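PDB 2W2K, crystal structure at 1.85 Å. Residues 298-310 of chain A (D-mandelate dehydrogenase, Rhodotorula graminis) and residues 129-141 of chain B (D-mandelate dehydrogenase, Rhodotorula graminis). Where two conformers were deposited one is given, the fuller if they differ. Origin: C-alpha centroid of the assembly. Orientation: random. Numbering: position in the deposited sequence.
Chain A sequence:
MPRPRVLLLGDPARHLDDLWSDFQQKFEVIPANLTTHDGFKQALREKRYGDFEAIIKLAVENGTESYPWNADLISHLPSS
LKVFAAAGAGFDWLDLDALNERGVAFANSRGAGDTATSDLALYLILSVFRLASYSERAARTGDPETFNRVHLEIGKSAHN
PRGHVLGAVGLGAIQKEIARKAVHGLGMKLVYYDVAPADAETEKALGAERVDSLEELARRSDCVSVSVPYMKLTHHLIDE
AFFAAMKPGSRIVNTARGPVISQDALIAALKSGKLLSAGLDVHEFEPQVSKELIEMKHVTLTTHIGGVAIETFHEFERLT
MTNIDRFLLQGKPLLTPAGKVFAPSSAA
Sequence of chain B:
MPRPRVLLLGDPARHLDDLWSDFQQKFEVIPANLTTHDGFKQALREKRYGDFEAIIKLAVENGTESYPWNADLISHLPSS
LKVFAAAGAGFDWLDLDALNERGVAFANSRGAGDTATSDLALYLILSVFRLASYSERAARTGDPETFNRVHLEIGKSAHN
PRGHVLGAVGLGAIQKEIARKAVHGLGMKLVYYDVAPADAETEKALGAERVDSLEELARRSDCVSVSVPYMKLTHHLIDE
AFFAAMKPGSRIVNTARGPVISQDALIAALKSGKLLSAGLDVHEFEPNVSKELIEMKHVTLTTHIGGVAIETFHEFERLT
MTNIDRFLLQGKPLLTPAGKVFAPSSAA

Chain A (298-310) HVTLTTHIGGVAI
Chain B, residues 129-141: FRLASYSERAART

Chain A enters as a short strand, Val A299 to Leu A301, with phi/psi of -110/115 at Val A299, -84/126 at Thr A300 and -131/125 at Leu A301. Thr A302 remains extended at -127/162. His A304 has positive phi (45/53). A type I turn then runs from Ile A305 to Val A308, closed by Val A308 N to Ile A305 O at 2.9 Å. Ala A309 is extended (-150/142) and caps the helix that starts next.

In chain B, one helix finishes at Arg B130. Leu B131 breaks it with positive phi (57/42) and is the N-cap of the next helix, which begins at Ala B132 and runs on through Ser B135 and Glu B136. The strand crosses this second helix at 104°, with axes 8.3 Å apart at closest approach. In register, Thr A302 CA lies 4.8 Å from Glu B136 CA, and Ala A309 CA 7.3 Å from Arg B130 CA.

At the crossing the strand meets the helix backbone and an alanine. Glu B136 CA makes a CA-H...O contact of 3.3 Å with Leu A301 O. Ala B139 points toward chain A, and Ala B139 CB lies 4.1 Å from Leu A301 CB. Leu A301 (m, t) is buried and has the largest area covered by the other stretch among the chain A residues.

Ser B135 (t) also points toward chain A. Ser B135 OG is 2.8 Å from Thr A303 OG1 in a hydrogen bond; either hydroxyl could donate. Thr A303 is p, and Thr A303 CG2 lies 4.0 Å from Ala B138 CB. Ile A305 (p, t) adds an apolar contact, Ile A305 CD1 to Ala B132 CB at 4.3 Å.

Each end is held by an arginine. Arg B130 is m at chi1, chi2 and chi3, with chi4 at -86°. Its CA-to-CB bond points sideways, but the long side chain brings its end to the turn. Arg B130 NH2 donates to Gly A306 O at 3.0 Å and lies 2.8 Å from Ile A305 O. Both oxygens are at the edge of the guanidinium, while Ala A309 CB covers one face. Water 3 accepts from Arg B130 NE (3.0 Å) and donates to Val A308 O (2.9 Å) and Arg B130 O (2.8 Å).

Arg B140 (chi1 m, chi2 t, chi3 97°, chi4 84°) reaches the strand. Arg B140 NH1 donates to Val A299 O at 2.8 Å. Water 2 accepts from Arg B140 NH1 (2.8 Å) and Leu A301 N (3.0 Å), and donates to Glu B136 OE1 (2.7 Å). Water 1 joins Arg B140 NH2 (2.4 Å) to Val A299 N (3.2 Å). The contact buries 675 Å² in total.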

# COMPACT_ATOMS: atom_id res chain seq x y z
N HIS A 298 0.63 -14.54 -8.64
CA HIS A 298 0.28 -13.11 -8.50
C HIS A 298 -1.08 -12.73 -7.93
O HIS A 298 -1.67 -11.72 -8.36
CB HIS A 298 0.56 -12.36 -9.82
CG HIS A 298 2.01 -12.36 -10.18
ND1 HIS A 298 2.47 -12.71 -11.43
CD2 HIS A 298 3.11 -12.12 -9.43
CE1 HIS A 298 3.79 -12.63 -11.45
NE2 HIS A 298 4.20 -12.28 -10.25
N VAL A 299 -1.58 -13.53 -6.99
CA VAL A 299 -2.84 -13.22 -6.33
C VAL A 299 -2.57 -12.82 -4.87
O VAL A 299 -2.06 -13.63 -4.07
CB VAL A 299 -3.86 -14.39 -6.38
CG1 VAL A 299 -5.22 -13.94 -5.84
CG2 VAL A 299 -3.99 -14.91 -7.82
N THR A 300 -2.88 -11.57 -4.55
CA THR A 300 -2.73 -11.03 -3.18
C THR A 300 -3.99 -11.39 -2.38
O THR A 300 -5.10 -11.07 -2.81
CB THR A 300 -2.52 -9.48 -3.18
OG1 THR A 300 -1.42 -9.12 -4.06
CG2 THR A 300 -2.22 -8.97 -1.75
N LEU A 301 -3.80 -12.04 -1.22
CA LEU A 301 -4.92 -12.56 -0.40
C LEU A 301 -4.80 -12.15 1.08
O LEU A 301 -3.76 -12.44 1.73
CB LEU A 301 -4.99 -14.10 -0.51
CG LEU A 301 -5.10 -14.72 -1.93
CD1 LEU A 301 -4.68 -16.22 -1.95
CD2 LEU A 301 -6.50 -14.53 -2.48
N THR A 302 -5.84 -11.50 1.62
CA THR A 302 -5.83 -11.04 3.03
C THR A 302 -7.07 -11.54 3.81
O THR A 302 -8.07 -11.90 3.20
CB THR A 302 -5.68 -9.45 3.16
OG1 THR A 302 -6.68 -8.77 2.40
CG2 THR A 302 -4.26 -8.94 2.74
N THR A 303 -7.02 -11.52 5.15
CA THR A 303 -8.11 -12.08 5.99
C THR A 303 -9.27 -11.11 6.35
O THR A 303 -9.56 -10.89 7.54
CB THR A 303 -7.56 -12.76 7.28
OG1 THR A 303 -6.89 -11.78 8.09
CG2 THR A 303 -6.55 -13.90 6.95
N HIS A 304 -9.94 -10.55 5.35
CA HIS A 304 -11.02 -9.57 5.55
C HIS A 304 -10.64 -8.49 6.60
O HIS A 304 -11.37 -8.27 7.58
CB HIS A 304 -12.34 -10.28 5.91
CG HIS A 304 -13.58 -9.52 5.53
ND1 HIS A 304 -13.61 -8.15 5.36
CD2 HIS A 304 -14.85 -9.95 5.31
CE1 HIS A 304 -14.84 -7.77 5.04
NE2 HIS A 304 -15.61 -8.85 5.01
N ILE A 305 -9.48 -7.85 6.41
CA ILE A 305 -9.00 -6.81 7.35
C ILE A 305 -9.35 -5.37 6.93
O ILE A 305 -8.96 -4.42 7.62
CB ILE A 305 -7.45 -6.94 7.70
CG1 ILE A 305 -6.59 -6.86 6.42
CG2 ILE A 305 -7.18 -8.21 8.53
CD1 ILE A 305 -5.12 -6.58 6.68
N GLY A 306 -10.12 -5.20 5.85
CA GLY A 306 -10.54 -3.88 5.35
C GLY A 306 -10.85 -2.83 6.43
O GLY A 306 -10.20 -1.79 6.49
N GLY A 307 -11.83 -3.11 7.29
CA GLY A 307 -12.19 -2.13 8.35
C GLY A 307 -11.53 -2.36 9.70
O GLY A 307 -11.89 -1.69 10.69
N VAL A 308 -10.60 -3.31 9.76
CA VAL A 308 -9.99 -3.77 11.03
C VAL A 308 -8.85 -2.82 11.49
O VAL A 308 -7.66 -3.04 11.21
CB VAL A 308 -9.52 -5.26 10.96
CG1 VAL A 308 -8.85 -5.71 12.25
CG2 VAL A 308 -10.71 -6.22 10.66
N ALA A 309 -9.26 -1.76 12.20
CA ALA A 309 -8.34 -0.76 12.76
C ALA A 309 -8.98 -0.21 14.03
O ALA A 309 -10.20 -0.06 14.11
CB ALA A 309 -8.08 0.35 11.72
N ILE A 310 -8.17 0.06 15.05
CA ILE A 310 -8.69 0.53 16.35
C ILE A 310 -9.63 1.75 16.21
O ILE A 310 -10.68 1.81 16.90
CB ILE A 310 -7.52 0.74 17.37
CG1 ILE A 310 -6.96 -0.63 17.77
CG2 ILE A 310 -8.00 1.53 18.59
CD1 ILE A 310 -5.55 -0.62 18.33
N PHE B 129 1.49 -0.40 9.59
CA PHE B 129 0.37 0.12 10.39
C PHE B 129 -0.78 -0.91 10.50
O PHE B 129 -1.42 -1.01 11.56
CB PHE B 129 -0.17 1.46 9.83
CG PHE B 129 0.50 2.71 10.42
CD1 PHE B 129 1.49 3.39 9.71
CD2 PHE B 129 0.09 3.22 11.68
CE1 PHE B 129 2.11 4.55 10.24
CE2 PHE B 129 0.69 4.37 12.23
CZ PHE B 129 1.71 5.04 11.51
N ARG B 130 -1.00 -1.68 9.43
CA ARG B 130 -2.18 -2.59 9.30
C ARG B 130 -1.92 -4.08 9.61
O ARG B 130 -2.86 -4.89 9.71
CB ARG B 130 -2.79 -2.40 7.89
CG ARG B 130 -3.24 -0.91 7.61
CD ARG B 130 -4.33 -0.38 8.66
NE ARG B 130 -5.51 -1.24 8.56
CZ ARG B 130 -6.50 -1.08 7.68
NH1 ARG B 130 -6.54 0.00 6.87
NH2 ARG B 130 -7.46 -2.01 7.61
N LEU B 131 -0.63 -4.43 9.77
CA LEU B 131 -0.16 -5.83 9.95
C LEU B 131 -0.60 -6.74 8.78
O LEU B 131 -1.01 -7.89 8.97
CB LEU B 131 -0.58 -6.39 11.35
CG LEU B 131 -0.23 -5.44 12.53
CD1 LEU B 131 -0.80 -5.94 13.85
CD2 LEU B 131 1.29 -5.19 12.62
N ALA B 132 -0.48 -6.22 7.56
CA ALA B 132 -0.98 -6.91 6.35
C ALA B 132 -0.13 -8.11 5.95
O ALA B 132 -0.63 -9.09 5.37
CB ALA B 132 -1.10 -5.91 5.20
N SER B 133 1.17 -8.04 6.24
CA SER B 133 2.10 -9.13 5.92
C SER B 133 1.71 -10.42 6.67
O SER B 133 1.68 -11.52 6.07
CB SER B 133 3.55 -8.71 6.22
OG SER B 133 4.45 -9.74 5.82
N TYR B 134 1.40 -10.28 7.96
CA TYR B 134 0.92 -11.38 8.81
C TYR B 134 -0.44 -11.91 8.31
O TYR B 134 -0.66 -13.14 8.24
CB TYR B 134 0.81 -10.87 10.26
CG TYR B 134 0.40 -11.88 11.32
CD1 TYR B 134 1.16 -13.04 11.54
CD2 TYR B 134 -0.72 -11.65 12.12
CE1 TYR B 134 0.79 -13.97 12.53
CE2 TYR B 134 -1.09 -12.57 13.12
CZ TYR B 134 -0.32 -13.72 13.32
OH TYR B 134 -0.67 -14.63 14.31
N SER B 135 -1.35 -11.00 7.96
CA SER B 135 -2.64 -11.36 7.39
C SER B 135 -2.52 -12.20 6.09
O SER B 135 -3.26 -13.18 5.93
CB SER B 135 -3.50 -10.10 7.15
OG SER B 135 -4.85 -10.42 6.82
N GLU B 136 -1.60 -11.82 5.19
CA GLU B 136 -1.37 -12.61 3.95
C GLU B 136 -0.95 -14.05 4.28
O GLU B 136 -1.49 -15.02 3.72
CB GLU B 136 -0.34 -11.94 3.01
CG GLU B 136 -0.78 -10.61 2.37
CD GLU B 136 -0.02 -10.26 1.05
OE1 GLU B 136 0.43 -11.18 0.33
OE2 GLU B 136 0.11 -9.06 0.71
N ARG B 137 0.01 -14.21 5.20
CA ARG B 137 0.50 -15.56 5.56
C ARG B 137 -0.59 -16.46 6.16
O ARG B 137 -0.65 -17.66 5.84
CB ARG B 137 1.74 -15.49 6.45
CG ARG B 137 2.96 -15.03 5.66
CD ARG B 137 4.31 -15.31 6.32
NE ARG B 137 4.42 -14.94 7.72
CZ ARG B 137 4.58 -13.71 8.20
NH1 ARG B 137 4.62 -12.65 7.41
NH2 ARG B 137 4.68 -13.54 9.50
N ALA B 138 -1.45 -15.88 7.00
CA ALA B 138 -2.64 -16.57 7.53
C ALA B 138 -3.64 -17.00 6.44
O ALA B 138 -4.15 -18.14 6.46
CB ALA B 138 -3.34 -15.69 8.56
N ALA B 139 -3.92 -16.10 5.49
CA ALA B 139 -4.81 -16.43 4.36
C ALA B 139 -4.28 -17.61 3.53
O ALA B 139 -5.06 -18.48 3.08
CB ALA B 139 -5.05 -15.20 3.46
N ARG B 140 -2.95 -17.64 3.35
CA ARG B 140 -2.33 -18.63 2.47
C ARG B 140 -2.17 -20.04 3.08
O ARG B 140 -1.76 -20.98 2.38
CB ARG B 140 -1.01 -18.09 1.89
CG ARG B 140 -1.23 -16.87 0.98
CD ARG B 140 0.05 -16.35 0.32
NE ARG B 140 0.20 -16.87 -1.04
CZ ARG B 140 -0.37 -16.35 -2.12
NH1 ARG B 140 -1.15 -15.28 -2.04
NH2 ARG B 140 -0.16 -16.91 -3.30
N THR B 141 -2.53 -20.19 4.36
CA THR B 141 -2.63 -21.52 5.00
C THR B 141 -3.82 -22.31 4.43
O THR B 141 -3.82 -23.54 4.44
CB THR B 141 -2.78 -21.47 6.58
OG1 THR B 141 -4.06 -20.95 6.95
CG2 THR B 141 -1.69 -20.63 7.22
O HOH W 1 -1.03 -16.36 -5.51
O HOH W 2 -1.24 -13.24 -0.10
O HOH W 3 -5.52 -4.10 9.53